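Local atomic coordinates of microcin B17-processing protein McbC (PDB entry 6GRH), a protein that acts as the FMN-binding oxidoreductase needed to convert the inactive precursor McbA into the active antibacterial peptide microcin B17. Residues L6-V9 against E10-H13; F108-D112 against P113-R117; A163-T167 against Q168-R172; Y191-F195 against E196-F200. All blocks are in the same frame, centred on the assembly; numbering follows the deposited sequence.

How the contacts relate
Along the chain the four contacts follow one another in numerical order. Contacts 1 and 4 lie closest together, their centres about 12 Å apart, because the short helix 8-12 packs on helix 195-199, which follows directly from the sheet strand 187-194; both also touch the second subunit and the McbD chain. Contact 2, in the loop after helix 97-108, is centred about 22 Å from contact 4, yet the Phe-108 ring packs on the hydroxyl of Tyr-191. Contact 3 starts helix 167-175 after strand 158-163, its centre about 25 Å from that of contact 4. Contacts 2, 3 and 4 belong to the nitroreductase-family region; of the four, contact 2 holds an FMN-binding residue, Arg-117.

Contact 1: residues L6-V9 against E10-H13; sequences LSLV and EVTH
The flat peptide carbonyl of Ser-7 is approached from above its plane by Glu-10 N, 3.1 Å from Ser-7 O and 52° out of that plane, whereas the carbonyl of Leu-8 receives Thr-12 N much nearer its own plane, with Leu-8 O and Thr-12 N 2.9 Å apart. These two backbone bonds close the first turns of a short helix. Ser-7 occupies its N-cap: the hydroxyl reaches forward to accept from Val-9 N, with Ser-7 OG and Val-9 N 3.2 Å apart. Along one side of the turn the apolar branches gather. Leu-6 CG lies opposite its own amide nitrogen (chi1 166°), which carries the side chain forward over the turn, and Leu-6 CD2 reaches Val-11 CG2 at 4.0 Å, the two side chains meeting at about a right angle. Leu-8 CD2 meets the same methyl, Val-11 CG2, more loosely at 4.3 Å, while Leu-6 CD1 brushes Glu-10 CB. The polar ends find partners beyond the turn: Glu-10 OE2 is bonded to the hydroxyl of Tyr-277 of McbD, and Thr-12 OG1 to Glu-196 OE1 and to Asn-3 of McbD. The turn thus lies between helix 195-199 of its own chain, where Leu-6 rests on Lys-197 and Val-11 on Glu-196, the McbD chain, and Phe-55 and Val-60 of the second McbC subunit.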
loop_
_atom_site.group_PDB
_atom_site.type_symbol
_atom_site.label_atom_id
_atom_site.label_comp_id
_atom_site.label_asym_id
_atom_site.label_seq_id
_atom_site.Cartn_x
_atom_site.Cartn_y
_atom_site.Cartn_z
ATOM N N LEU D 6 -20.365 20.498 -15.113
ATOM C CA LEU D 6 -20.067 19.108 -15.372
ATOM C C LEU D 6 -20.614 18.326 -14.184
ATOM O O LEU D 6 -20.316 18.657 -13.024
ATOM C CB LEU D 6 -18.553 18.896 -15.446
ATOM C CG LEU D 6 -18.058 17.441 -15.382
ATOM C CD1 LEU D 6 -18.616 16.663 -16.567
ATOM C CD2 LEU D 6 -16.544 17.417 -15.347
ATOM N N SER D 7 -21.373 17.280 -14.474
ATOM C CA SER D 7 -21.861 16.388 -13.441
ATOM C C SER D 7 -20.794 15.341 -13.125
ATOM O O SER D 7 -20.260 14.711 -14.033
ATOM C CB SER D 7 -23.131 15.674 -13.898
ATOM O OG SER D 7 -23.523 14.746 -12.891
ATOM N N LEU D 8 -20.534 15.111 -11.841
ATOM C CA LEU D 8 -19.628 14.033 -11.444
ATOM C C LEU D 8 -20.099 12.595 -11.839
ATOM O O LEU D 8 -19.283 11.671 -11.877
ATOM C CB LEU D 8 -19.317 14.141 -9.942
ATOM C CG LEU D 8 -18.493 15.368 -9.562
ATOM C CD1 LEU D 8 -18.361 15.516 -8.047
ATOM C CD2 LEU D 8 -17.123 15.314 -10.232
ATOM N N VAL D 9 -21.393 12.439 -12.114
ATOM C CA VAL D 9 -21.948 11.212 -12.684
ATOM C C VAL D 9 -21.209 10.802 -13.955
ATOM O O VAL D 9 -20.916 9.627 -14.156
ATOM C CB VAL D 9 -23.439 11.385 -13.000
ATOM C CG1 VAL D 9 -23.998 10.127 -13.664
ATOM C CG2 VAL D 9 -24.210 11.731 -11.722
ATOM N N GLU D 10 -20.891 11.794 -14.786
ATOM C CA GLU D 10 -20.207 11.573 -16.069
ATOM C C GLU D 10 -18.766 11.114 -15.834
ATOM O O GLU D 10 -18.259 10.267 -16.568
ATOM C CB GLU D 10 -20.215 12.842 -16.943
ATOM C CG GLU D 10 -21.598 13.343 -17.340
ATOM C CD GLU D 10 -22.234 12.586 -18.503
ATOM O OE1 GLU D 10 -21.630 11.611 -19.019
ATOM O OE2 GLU D 10 -23.354 12.994 -18.938
ATOM N N VAL D 11 -18.137 11.686 -14.814
ATOM C CA VAL D 11 -16.783 11.345 -14.427
ATOM C C VAL D 11 -16.694 9.919 -13.902
ATOM O O VAL D 11 -15.821 9.153 -14.340
ATOM C CB VAL D 11 -16.220 12.358 -13.397
ATOM C CG1 VAL D 11 -14.900 11.890 -12.811
ATOM C CG2 VAL D 11 -16.077 13.700 -14.078
ATOM N N THR D 12 -17.600 9.539 -12.998
ATOM C CA THR D 12 -17.451 8.249 -12.321
ATOM C C THR D 12 -17.589 7.037 -13.277
ATOM O O THR D 12 -17.073 5.966 -13.001
ATOM C CB THR D 12 -18.389 8.118 -11.110
ATOM O OG1 THR D 12 -17.894 7.108 -10.221
ATOM C CG2 THR D 12 -19.803 7.775 -11.541
ATOM N N HIS D 13 -18.278 7.231 -14.397
ATOM C CA HIS D 13 -18.337 6.234 -15.458
ATOM C C HIS D 13 -16.953 5.678 -15.861
ATOM O O HIS D 13 -16.862 4.524 -16.253
ATOM C CB HIS D 13 -19.074 6.838 -16.666
ATOM C CG HIS D 13 -19.470 5.842 -17.698
ATOM N ND1 HIS D 13 -20.320 4.789 -17.427
ATOM C CD2 HIS D 13 -19.159 5.753 -19.017
ATOM C CE1 HIS D 13 -20.491 4.078 -18.532
ATOM N NE2 HIS D 13 -19.801 4.645 -19.509
#

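Contact 2: residues F108-D112 against P113-R117; sequences FSSPD and PGSVR. With FMN (flavin mononucleotide), chain O.
With chi1 at 166° in Ser-110 and 173° in Ser-115, each hydroxyl swings to the far side of its CB from its own amide nitrogen, and the two side chains face each other across the loop, Ser-110 OG lying 3.7 Å from Ser-115 CB. The same torsion lets each hydroxyl curl forward to the amide two residues on: Asp-112 N donates to Ser-110 OG at 3.0 Å, and Arg-117 N to Ser-115 OG, also at 3.0 Å. Two ST turns therefore flank the tip of the loop. Between them the chain reverses in a type I beta turn from Asp-112 to Ser-115, closed by Ser-115 N donating to Asp-112 O at 3.1 Å. The Asp-112 side chain reinforces it, since Asp-112 OD1 accepts from Gly-114 N at 3.1 Å in an Asx turn, the donor standing 60° out of the carboxylate plane. At the open end of the reversal Ser-110 CB packs on Arg-117 O, and a water accepting from Ser-110 N lies near that oxygen, at most a weak bond. The Arg-117 side chain, modelled in two conformers, bends toward the flavin phosphate. In one of them the guanidinium edge carrying NE and NH2 faces O3P close to its plane: Arg-117 NE and FMN O3P are 3.1 Å apart, and NH2 gives a second bond to that oxygen. Arg-117 NH1 is held by the backbone oxygen of Arg-82 of the second subunit, which also contributes Ser-85, Arg-82 and Arg-181 to the cofactor. FMN bound between two subunits is characteristic of the dimeric nitroreductase fold.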
loop_
_atom_site.group_PDB
_atom_site.type_symbol
_atom_site.label_atom_id
_atom_site.label_comp_id
_atom_site.label_asym_id
_atom_site.label_seq_id
_atom_site.Cartn_x
_atom_site.Cartn_y
_atom_site.Cartn_z
ATOM N N PHE D 108 -7.534 33.356 -10.317
ATOM C CA PHE D 108 -8.150 32.102 -10.809
ATOM C C PHE D 108 -8.962 32.204 -12.110
ATOM O O PHE D 108 -9.365 31.164 -12.667
ATOM C CB PHE D 108 -9.046 31.490 -9.713
ATOM C CG PHE D 108 -8.389 31.393 -8.373
ATOM C CD1 PHE D 108 -7.150 30.764 -8.228
ATOM C CD2 PHE D 108 -8.999 31.914 -7.241
ATOM C CE1 PHE D 108 -6.526 30.691 -6.994
ATOM C CE2 PHE D 108 -8.383 31.824 -6.003
ATOM C CZ PHE D 108 -7.154 31.216 -5.871
ATOM N N SER D 109 -9.204 33.423 -12.591
ATOM C CA SER D 109 -10.105 33.637 -13.724
ATOM C C SER D 109 -9.457 34.475 -14.812
ATOM O O SER D 109 -8.519 35.258 -14.572
ATOM C CB SER D 109 -11.404 34.306 -13.258
ATOM O OG SER D 109 -12.096 33.489 -12.326
ATOM N N SER D 110 -9.993 34.312 -16.016
ATOM C CA SER D 110 -9.594 35.118 -17.157
ATOM C C SER D 110 -10.146 36.534 -17.000
ATOM O O SER D 110 -11.242 36.723 -16.447
ATOM C CB SER D 110 -10.120 34.494 -18.460
ATOM O OG SER D 110 -10.036 35.394 -19.540
ATOM N N PRO D 111 -9.408 37.537 -17.495
ATOM C CA PRO D 111 -9.987 38.886 -17.542
ATOM C C PRO D 111 -11.224 38.989 -18.437
ATOM O O PRO D 111 -12.053 39.871 -18.228
ATOM C CB PRO D 111 -8.850 39.765 -18.084
ATOM C CG PRO D 111 -7.840 38.842 -18.637
ATOM C CD PRO D 111 -8.024 37.499 -17.998
ATOM N N ASP D 112 -11.332 38.095 -19.420
ATOM C CA ASP D 112 -12.483 38.004 -20.314
ATOM C C ASP D 112 -13.536 37.021 -19.739
ATOM O O ASP D 112 -13.294 35.799 -19.689
ATOM C CB ASP D 112 -11.982 37.517 -21.685
ATOM C CG ASP D 112 -13.089 37.380 -22.721
ATOM O OD1 ASP D 112 -14.244 37.767 -22.441
ATOM O OD2 ASP D 112 -12.781 36.864 -23.832
ATOM N N PRO D 113 -14.721 37.528 -19.346
ATOM C CA PRO D 113 -15.716 36.624 -18.748
ATOM C C PRO D 113 -16.352 35.598 -19.722
ATOM O O PRO D 113 -16.926 34.617 -19.268
ATOM C CB PRO D 113 -16.764 37.593 -18.185
ATOM C CG PRO D 113 -16.674 38.804 -19.060
ATOM C CD PRO D 113 -15.228 38.912 -19.463
ATOM N N GLY D 114 -16.240 35.825 -21.033
ATOM C CA GLY D 114 -16.677 34.855 -22.045
ATOM C C GLY D 114 -15.660 33.761 -22.365
ATOM O O GLY D 114 -15.971 32.824 -23.099
ATOM N N SER D 115 -14.449 33.878 -21.821
ATOM C CA SER D 115 -13.403 32.860 -21.999
ATOM C C SER D 115 -13.439 31.800 -20.916
ATOM O O SER D 115 -13.719 32.094 -19.745
ATOM C CB SER D 115 -12.017 33.502 -21.998
ATOM O OG SER D 115 -11.015 32.507 -22.004
ATOM N N VAL D 116 -13.097 30.583 -21.318
ATOM C CA VAL D 116 -12.909 29.466 -20.386
ATOM C C VAL D 116 -11.445 29.129 -20.042
ATOM O O VAL D 116 -11.196 28.120 -19.349
ATOM C CB VAL D 116 -13.630 28.194 -20.879
ATOM C CG1 VAL D 116 -15.096 28.511 -21.168
ATOM C CG2 VAL D 116 -12.916 27.575 -22.094
ATOM N N ARG D 117 -10.492 29.918 -20.530
ATOM C CA ARG D 117 -9.108 29.710 -20.144
ATOM C C ARG D 117 -8.901 30.317 -18.751
ATOM O O ARG D 117 -9.656 31.197 -18.335
ATOM C CB ARG D 117 -8.176 30.271 -21.209
ATOM C CG ARG D 117 -8.393 29.573 -22.561
ATOM C CD ARG D 117 -7.258 29.792 -23.551
ATOM N NE ARG D 117 -5.956 29.488 -22.969
ATOM C CZ ARG D 117 -5.096 30.417 -22.577
ATOM N NH1 ARG D 117 -5.409 31.697 -22.710
ATOM N NH2 ARG D 117 -3.937 30.079 -22.052
HETATM N N1 FMN O . -0.054 19.191 -22.565
HETATM C C2 FMN O . 0.304 18.214 -23.439
HETATM O O2 FMN O . 0.115 18.431 -24.649
HETATM N N3 FMN O . 0.844 17.039 -23.035
HETATM C C4 FMN O . 1.077 16.765 -21.730
HETATM O O4 FMN O . 1.586 15.680 -21.371
HETATM C C4A FMN O . 0.700 17.776 -20.711
HETATM N N5 FMN O . 0.884 17.576 -19.384
HETATM C C5A FMN O . 0.540 18.531 -18.481
HETATM C C6 FMN O . 0.758 18.294 -17.127
HETATM C C7 FMN O . 0.420 19.242 -16.166
HETATM C C7M FMN O . 0.664 18.953 -14.705
HETATM C C8 FMN O . -0.171 20.539 -16.588
HETATM C C8M FMN O . -0.536 21.572 -15.560
HETATM C C9 FMN O . -0.390 20.795 -17.942
HETATM C C9A FMN O . -0.056 19.837 -18.922
HETATM N N10 FMN O . -0.262 20.059 -20.314
HETATM C C10 FMN O . 0.108 19.039 -21.225
HETATM C "C1'" FMN O . -0.833 21.307 -20.836
HETATM C "C2'" FMN O . -2.342 21.260 -20.742
HETATM O "O2'" FMN O . -2.849 20.315 -21.704
HETATM C "C3'" FMN O . -2.915 22.669 -20.935
HETATM O "O3'" FMN O . -2.530 23.503 -19.835
HETATM C "C4'" FMN O . -4.436 22.684 -21.061
HETATM O "O4'" FMN O . -4.821 21.951 -22.225
HETATM C "C5'" FMN O . -5.026 24.086 -21.189
HETATM O "O5'" FMN O . -4.448 24.736 -22.319
HETATM P P FMN O . -3.662 26.123 -22.164
HETATM O O1P FMN O . -2.495 25.864 -21.241
HETATM O O2P FMN O . -3.222 26.424 -23.584
HETATM O O3P FMN O . -4.730 27.025 -21.628
HETATM O O HOH W 1 -12.161 32.328 -16.223
#

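Contact 3: residues A163-T167 against Q168-R172; sequences ATCNT and QSLYR
An asparagine N-cap and a hydrophobic staple begin helix 167-175, just after strand 158-163. Asn-166 is the cap: its chi1 of 56° places CG between the backbone nitrogen and the carbonyl carbon, from where OD1 reaches forward to the first turn. There it accepts twice, from Ser-169 N at 2.8 Å, nearly in line with the side-chain C=O, and from Ser-169 OG at 2.7 Å, which comes in from the side, 34° off the amide plane. The cap oxygen is thus gripped by both donors of one residue, which restrains the rotation of the amide. Gln-168 bends back so that its OE1 lies 3.6 Å from Asn-166 CB, its amide turned 89° from that of Asn-166. In the staple, the residues before the cap and four after it meet: Cys-165 SG rests on Leu-170 CG, and both side chains also touch Val-149 of the neighbouring strand and Thr-246 of helix 240-246. After a weak bond from Leu-170 N to Asn-166 O, Tyr-171 N donates to Thr-167 O at 3.0 Å, with Tyr-171 CB also close to that oxygen at 3.4 Å.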
loop_
_atom_site.group_PDB
_atom_site.type_symbol
_atom_site.label_atom_id
_atom_site.label_comp_id
_atom_site.label_asym_id
_atom_site.label_seq_id
_atom_site.Cartn_x
_atom_site.Cartn_y
_atom_site.Cartn_z
ATOM N N ALA D 163 -21.834 26.955 3.306
ATOM C CA ALA D 163 -22.121 26.660 4.722
ATOM C C ALA D 163 -22.378 27.902 5.553
ATOM O O ALA D 163 -21.820 28.968 5.299
ATOM C CB ALA D 163 -20.993 25.855 5.344
ATOM N N THR D 164 -23.239 27.730 6.548
ATOM C CA THR D 164 -23.578 28.751 7.508
ATOM C C THR D 164 -22.990 28.435 8.890
ATOM O O THR D 164 -23.576 28.815 9.898
ATOM C CB THR D 164 -25.106 28.833 7.645
ATOM O OG1 THR D 164 -25.598 27.563 8.073
ATOM C CG2 THR D 164 -25.767 29.182 6.317
ATOM N N CYS D 165 -21.853 27.748 8.959
ATOM C CA CYS D 165 -21.154 27.590 10.241
ATOM C C CYS D 165 -20.668 28.961 10.691
ATOM O O CYS D 165 -20.428 29.838 9.846
ATOM C CB CYS D 165 -19.971 26.650 10.122
ATOM S SG CYS D 165 -18.927 26.971 8.684
ATOM N N ASN D 166 -20.560 29.181 12.003
ATOM C CA ASN D 166 -20.094 30.490 12.484
ATOM C C ASN D 166 -18.605 30.655 12.189
ATOM O O ASN D 166 -17.900 29.677 11.900
ATOM C CB ASN D 166 -20.422 30.764 13.970
ATOM C CG ASN D 166 -19.895 29.694 14.922
ATOM O OD1 ASN D 166 -18.791 29.177 14.781
ATOM N ND2 ASN D 166 -20.693 29.379 15.915
ATOM N N THR D 167 -18.151 31.898 12.271
ATOM C CA THR D 167 -16.781 32.268 11.966
ATOM C C THR D 167 -15.757 31.627 12.933
ATOM O O THR D 167 -14.653 31.254 12.522
ATOM C CB THR D 167 -16.680 33.806 11.947
ATOM O OG1 THR D 167 -15.977 34.228 10.773
ATOM C CG2 THR D 167 -16.022 34.354 13.213
ATOM N N GLN D 168 -16.148 31.466 14.199
ATOM C CA GLN D 168 -15.288 30.816 15.229
ATOM C C GLN D 168 -15.022 29.321 14.985
ATOM O O GLN D 168 -13.891 28.854 15.156
ATOM C CB GLN D 168 -15.872 31.013 16.623
ATOM C CG GLN D 168 -15.953 32.482 17.054
ATOM C CD GLN D 168 -17.269 33.193 16.691
ATOM O OE1 GLN D 168 -18.141 32.652 15.983
ATOM N NE2 GLN D 168 -17.412 34.420 17.181
ATOM N N SER D 169 -16.049 28.574 14.573
ATOM C CA SER D 169 -15.880 27.145 14.222
ATOM C C SER D 169 -14.940 26.950 13.044
ATOM O O SER D 169 -14.111 26.042 13.049
ATOM C CB SER D 169 -17.213 26.491 13.853
ATOM O OG SER D 169 -18.129 26.573 14.920
ATOM N N LEU D 170 -15.098 27.783 12.016
ATOM C CA LEU D 170 -14.238 27.716 10.853
ATOM C C LEU D 170 -12.816 28.012 11.201
ATOM O O LEU D 170 -11.928 27.334 10.725
ATOM C CB LEU D 170 -14.633 28.716 9.761
ATOM C CG LEU D 170 -15.627 28.285 8.716
ATOM C CD1 LEU D 170 -15.979 29.492 7.858
ATOM C CD2 LEU D 170 -15.073 27.136 7.877
ATOM N N TYR D 171 -12.615 29.090 11.959
ATOM C CA TYR D 171 -11.288 29.488 12.417
ATOM C C TYR D 171 -10.616 28.365 13.222
ATOM O O TYR D 171 -9.460 28.027 12.978
ATOM C CB TYR D 171 -11.352 30.760 13.266
ATOM C CG TYR D 171 -10.020 31.143 13.847
ATOM C CD1 TYR D 171 -9.675 30.786 15.148
ATOM C CD2 TYR D 171 -9.077 31.817 13.079
ATOM C CE1 TYR D 171 -8.438 31.123 15.680
ATOM C CE2 TYR D 171 -7.842 32.167 13.616
ATOM C CZ TYR D 171 -7.534 31.819 14.910
ATOM O OH TYR D 171 -6.297 32.134 15.416
ATOM N N ARG D 172 -11.354 27.794 14.165
ATOM C CA ARG D 172 -10.832 26.704 14.987
ATOM C C ARG D 172 -10.354 25.547 14.097
ATOM O O ARG D 172 -9.216 25.085 14.232
ATOM C CB ARG D 172 -11.889 26.243 15.999
ATOM C CG ARG D 172 -11.441 25.111 16.898
ATOM C CD ARG D 172 -12.502 24.733 17.917
ATOM N NE ARG D 172 -12.352 23.317 18.270
ATOM C CZ ARG D 172 -11.518 22.829 19.196
ATOM N NH1 ARG D 172 -10.739 23.633 19.939
ATOM N NH2 ARG D 172 -11.479 21.507 19.389
#

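Contact 4: residues Y191-F195 against E196-F200; sequences YCIIF and EKALF
Ile-193 reaches forward from a strand-to-helix junction, where sheet strand 187-194 passes straight into the short helix 195-199, to meet Ala-198. Its CG1 stands opposite the backbone nitrogen (chi1 -174°), and this sends Ile-193 CD1 ahead to Ala-198 CB at 3.8 Å, so this strand side chain packs on the first helical turn. The other branch of Ile-193, CG2, lies 4.0 Å above the plane of the Phe-195 ring, toward its rim. Ile-194 comes next, at the N-cap position; its CG2 lies 4.0 Å from Lys-197 CB, and Ile-194 O takes the first full-turn bond from Ala-198 N at 3.1 Å with good alignment. The Lys-197 amine runs on to the backbone oxygens of Leu-126 and Tyr-127. Phe-195 begins the helix, its ring meeting His-27 edge to face and packing on Leu-20 of helix 17-27. The buried Glu-196 has its carboxylate satisfied by Thr-15 and by Met-1 N of McbD. Leu-199 packs back on Phe-195: Leu-199 N gives only a weak, bent bond to Phe-195 O, and Leu-199 CG presses against that same Phe-195 O at 3.2 Å.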
loop_
_atom_site.group_PDB
_atom_site.type_symbol
_atom_site.label_atom_id
_atom_site.label_comp_id
_atom_site.label_asym_id
_atom_site.label_seq_id
_atom_site.Cartn_x
_atom_site.Cartn_y
_atom_site.Cartn_z
ATOM N N TYR D 191 -8.045 24.866 -0.747
ATOM C CA TYR D 191 -7.915 24.228 -2.046
ATOM C C TYR D 191 -8.175 22.746 -1.862
ATOM O O TYR D 191 -7.497 22.111 -1.052
ATOM C CB TYR D 191 -6.511 24.451 -2.630
ATOM C CG TYR D 191 -6.147 25.882 -2.801
ATOM C CD1 TYR D 191 -6.308 26.517 -4.036
ATOM C CD2 TYR D 191 -5.652 26.642 -1.716
ATOM C CE1 TYR D 191 -5.993 27.868 -4.189
ATOM C CE2 TYR D 191 -5.307 27.989 -1.862
ATOM C CZ TYR D 191 -5.480 28.596 -3.102
ATOM O OH TYR D 191 -5.136 29.902 -3.286
ATOM N N CYS D 192 -9.134 22.203 -2.613
ATOM C CA CYS D 192 -9.603 20.837 -2.424
ATOM C C CYS D 192 -9.524 20.021 -3.708
ATOM O O CYS D 192 -9.881 20.500 -4.772
ATOM C CB CYS D 192 -11.047 20.840 -1.954
ATOM S SG CYS D 192 -11.256 21.685 -0.371
ATOM N N ILE D 193 -9.092 18.777 -3.569
ATOM C CA ILE D 193 -9.026 17.831 -4.661
ATOM C C ILE D 193 -10.319 17.009 -4.731
ATOM O O ILE D 193 -10.759 16.458 -3.722
ATOM C CB ILE D 193 -7.824 16.872 -4.529
ATOM C CG1 ILE D 193 -7.706 15.989 -5.787
ATOM C CG2 ILE D 193 -7.870 16.008 -3.272
ATOM C CD1 ILE D 193 -6.462 15.141 -5.777
ATOM N N ILE D 194 -10.901 16.918 -5.920
ATOM C CA ILE D 194 -11.970 15.956 -6.178
ATOM C C ILE D 194 -11.293 14.696 -6.708
ATOM O O ILE D 194 -10.817 14.691 -7.842
ATOM C CB ILE D 194 -12.989 16.503 -7.195
ATOM C CG1 ILE D 194 -13.600 17.789 -6.654
ATOM C CG2 ILE D 194 -14.068 15.443 -7.480
ATOM C CD1 ILE D 194 -14.573 18.420 -7.609
ATOM N N PHE D 195 -11.271 13.634 -5.923
ATOM C CA PHE D 195 -10.420 12.468 -6.258
ATOM C C PHE D 195 -10.712 11.908 -7.630
ATOM O O PHE D 195 -9.802 11.706 -8.436
ATOM C CB PHE D 195 -10.529 11.356 -5.233
ATOM C CG PHE D 195 -9.944 11.713 -3.891
ATOM C CD1 PHE D 195 -8.576 11.796 -3.718
ATOM C CD2 PHE D 195 -10.773 11.980 -2.808
ATOM C CE1 PHE D 195 -8.033 12.111 -2.475
ATOM C CE2 PHE D 195 -10.234 12.298 -1.560
ATOM C CZ PHE D 195 -8.857 12.365 -1.405
ATOM N N GLU D 196 -11.986 11.675 -7.902
ATOM C CA GLU D 196 -12.343 11.020 -9.154
ATOM C C GLU D 196 -12.079 11.886 -10.375
ATOM O O GLU D 196 -11.723 11.347 -11.411
ATOM C CB GLU D 196 -13.781 10.495 -9.103
ATOM C CG GLU D 196 -13.869 9.281 -8.172
ATOM C CD GLU D 196 -15.181 8.518 -8.255
ATOM O OE1 GLU D 196 -15.615 8.167 -9.383
ATOM O OE2 GLU D 196 -15.742 8.214 -7.180
ATOM N N LYS D 197 -12.204 13.208 -10.256
ATOM C CA LYS D 197 -11.852 14.115 -11.341
ATOM C C LYS D 197 -10.338 14.126 -11.583
ATOM O O LYS D 197 -9.911 14.253 -12.728
ATOM C CB LYS D 197 -12.344 15.522 -11.072
ATOM C CG LYS D 197 -12.253 16.404 -12.306
ATOM C CD LYS D 197 -13.522 17.184 -12.496
ATOM C CE LYS D 197 -13.372 18.219 -13.590
ATOM N NZ LYS D 197 -13.249 19.614 -13.066
ATOM N N ALA D 198 -9.539 13.986 -10.523
ATOM C CA ALA D 198 -8.069 13.887 -10.687
ATOM C C ALA D 198 -7.598 12.560 -11.293
ATOM O O ALA D 198 -6.534 12.513 -11.910
ATOM C CB ALA D 198 -7.363 14.127 -9.360
ATOM N N LEU D 199 -8.361 11.486 -11.111
ATOM C CA LEU D 199 -7.906 10.147 -11.460
ATOM C C LEU D 199 -8.493 9.566 -12.750
ATOM O O LEU D 199 -7.888 8.676 -13.361
ATOM C CB LEU D 199 -8.177 9.192 -10.290
ATOM C CG LEU D 199 -7.424 9.566 -8.997
ATOM C CD1 LEU D 199 -7.921 8.725 -7.837
ATOM C CD2 LEU D 199 -5.937 9.377 -9.142
ATOM N N PHE D 200 -9.672 10.041 -13.157
ATOM C CA PHE D 200 -10.436 9.308 -14.162
ATOM C C PHE D 200 -9.758 9.186 -15.525
ATOM O O PHE D 200 -9.930 8.172 -16.169
ATOM C CB PHE D 200 -11.881 9.802 -14.293
ATOM C CG PHE D 200 -12.054 11.036 -15.111
ATOM C CD1 PHE D 200 -11.498 12.236 -14.721
ATOM C CD2 PHE D 200 -12.824 11.003 -16.254
ATOM C CE1 PHE D 200 -11.704 13.371 -15.445
ATOM C CE2 PHE D 200 -13.023 12.146 -17.000
ATOM C CZ PHE D 200 -12.447 13.323 -16.609
#